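Local coordinates for uncharacterized protein (Bacteroides ovatus, PDB 4DQA) that is of unknown function but probably binds carbohydrate, joining a BT_3987-like N-terminal domain to a concanavalin A-like lectin/glucanase domain, at residues Leu175-Ile180 / Arg277-Met283. Numbering follows the deposited sequence.
Sequences LDNNTI and RPFHGKM
L175 meets H280 through one methyl branch, its CD1 lying 3.6 Å from CE1 of the imidazole, which also stacks with Y173. The amide of N177 leans on the aliphatic part of R277: with N177 CG anti to the backbone N (chi1 177°), this carbon comes to 3.5 Å from CD of R277. The amide and guanidinium planes are inclined by 33°. Their polar ends have separate partners: N177 ND2 donates to D193, R277 to the carbonyl of W274 and, as a salt bridge, to E184. A water bridges the carbonyls of N177 and P278. N178 OD1 accepts L175 N at 2.9 Å, in the carbonyl plane and on a lone pair, and through a second water reaches H280 N, while N178 ND2 donates to the carbonyls of L175 and I191. The contact joins the loop entering strand 178-180 to the one running into strand 282-289, part of one antiparallel sheet in the beta-sandwich expected of a concanavalin A-like domain. Two bonds grip the carbonyl of R277 from opposite faces of its plane: T179 N at 2.9 Å and T179 OG1 at 2.7 Å from R277 O. The T179 carbonyl is buried against CB of F279 without a hydrogen-bond partner. I180 CG1 lies 4.4 Å from F279 CE1, and I180 CG2 4.3 Å from the selenium of selenomethionine M283, whose CE methyl covers one face of the F279 ring near the rim.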
# COMPACT_ATOMS: atom_id res chain seq x y z
N LEU A 175 -13.00 -21.13 15.37
CA LEU A 175 -13.11 -21.91 16.58
C LEU A 175 -13.35 -20.96 17.76
O LEU A 175 -13.59 -19.77 17.55
CB LEU A 175 -11.84 -22.75 16.76
CG LEU A 175 -11.66 -23.81 15.66
CD1 LEU A 175 -10.38 -24.61 15.85
CD2 LEU A 175 -12.84 -24.78 15.57
N ASP A 176 -13.31 -21.45 18.99
CA ASP A 176 -13.67 -20.61 20.14
C ASP A 176 -12.75 -19.40 20.29
O ASP A 176 -13.17 -18.34 20.73
CB ASP A 176 -13.60 -21.41 21.45
CG ASP A 176 -14.79 -22.30 21.69
OD1 ASP A 176 -15.81 -22.16 20.99
OD2 ASP A 176 -14.72 -23.13 22.64
N ASN A 177 -11.47 -19.58 19.97
CA ASN A 177 -10.44 -18.57 20.19
C ASN A 177 -9.41 -18.78 19.08
O ASN A 177 -8.81 -19.87 19.01
CB ASN A 177 -9.86 -18.78 21.59
CG ASN A 177 -8.74 -17.83 21.92
OD1 ASN A 177 -7.96 -17.45 21.06
ND2 ASN A 177 -8.66 -17.45 23.19
N ASN A 178 -9.22 -17.76 18.24
CA ASN A 178 -8.45 -17.84 17.00
C ASN A 178 -7.34 -16.79 17.06
O ASN A 178 -7.62 -15.61 17.04
CB ASN A 178 -9.38 -17.56 15.83
CG ASN A 178 -10.61 -18.44 15.86
OD1 ASN A 178 -10.58 -19.58 15.42
ND2 ASN A 178 -11.72 -17.91 16.41
N THR A 179 -6.09 -17.23 17.17
CA THR A 179 -4.96 -16.31 17.33
C THR A 179 -4.66 -15.56 16.04
O THR A 179 -4.46 -16.19 15.00
CB THR A 179 -3.69 -17.10 17.68
OG1 THR A 179 -3.91 -17.79 18.89
CG2 THR A 179 -2.48 -16.20 17.85
N ILE A 180 -4.57 -14.23 16.10
CA ILE A 180 -4.00 -13.48 14.97
C ILE A 180 -2.52 -13.29 15.25
O ILE A 180 -1.69 -13.93 14.61
CB ILE A 180 -4.72 -12.18 14.71
CG1 ILE A 180 -6.16 -12.48 14.31
CG2 ILE A 180 -4.04 -11.44 13.52
CD1 ILE A 180 -7.04 -11.24 14.28
N ARG A 277 -4.72 -22.49 20.06
CA ARG A 277 -5.61 -21.50 19.48
C ARG A 277 -5.23 -21.10 18.04
O ARG A 277 -5.14 -19.92 17.68
CB ARG A 277 -5.71 -20.29 20.41
CG ARG A 277 -6.29 -20.66 21.76
CD ARG A 277 -5.92 -19.67 22.85
NE ARG A 277 -6.20 -20.25 24.15
CZ ARG A 277 -5.90 -19.68 25.30
NH1 ARG A 277 -5.41 -18.45 25.33
NH2 ARG A 277 -6.13 -20.33 26.43
N PRO A 278 -5.07 -22.11 17.17
CA PRO A 278 -4.67 -21.78 15.80
C PRO A 278 -5.71 -21.01 15.00
O PRO A 278 -6.92 -21.26 15.10
CB PRO A 278 -4.46 -23.15 15.15
CG PRO A 278 -5.31 -24.10 15.97
CD PRO A 278 -5.27 -23.55 17.37
N PHE A 279 -5.21 -20.11 14.16
CA PHE A 279 -6.01 -19.45 13.15
C PHE A 279 -6.19 -20.37 11.98
O PHE A 279 -5.26 -21.07 11.57
CB PHE A 279 -5.23 -18.23 12.70
CG PHE A 279 -5.97 -17.30 11.77
CD1 PHE A 279 -6.84 -16.37 12.29
CD2 PHE A 279 -5.70 -17.28 10.42
CE1 PHE A 279 -7.51 -15.50 11.44
CE2 PHE A 279 -6.36 -16.39 9.58
CZ PHE A 279 -7.25 -15.50 10.09
N HIS A 280 -7.41 -20.38 11.40
CA HIS A 280 -7.67 -21.11 10.18
C HIS A 280 -8.12 -20.15 9.12
O HIS A 280 -9.25 -19.64 9.15
CB HIS A 280 -8.74 -22.16 10.41
CG HIS A 280 -8.28 -23.25 11.32
ND1 HIS A 280 -8.41 -23.20 12.68
CD2 HIS A 280 -7.60 -24.40 11.05
CE1 HIS A 280 -7.89 -24.29 13.22
NE2 HIS A 280 -7.37 -25.02 12.25
N GLY A 281 -7.23 -19.85 8.17
CA GLY A 281 -7.51 -18.86 7.13
C GLY A 281 -6.23 -18.39 6.50
O GLY A 281 -5.22 -19.08 6.54
N LYS A 282 -6.30 -17.23 5.87
CA LYS A 282 -5.15 -16.63 5.22
C LYS A 282 -4.82 -15.28 5.82
O LYS A 282 -5.70 -14.57 6.32
CB LYS A 282 -5.41 -16.47 3.73
CG LYS A 282 -5.64 -17.77 2.98
CD LYS A 282 -5.98 -17.46 1.52
CE LYS A 282 -6.29 -18.66 0.70
NZ LYS A 282 -7.61 -19.24 1.11
N MSE A 283 -3.54 -14.91 5.75
CA MSE A 283 -3.11 -13.59 6.16
C MSE A 283 -2.22 -13.00 5.08
O MSE A 283 -1.56 -13.71 4.32
CB MSE A 283 -2.31 -13.59 7.47
CG MSE A 283 -3.07 -14.22 8.62
SE MSE A 283 -2.21 -13.72 10.30
CE MSE A 283 -2.81 -15.20 11.39
O HOH W 1 -8.35 -22.00 17.34
O HOH W 2 -9.70 -19.65 12.85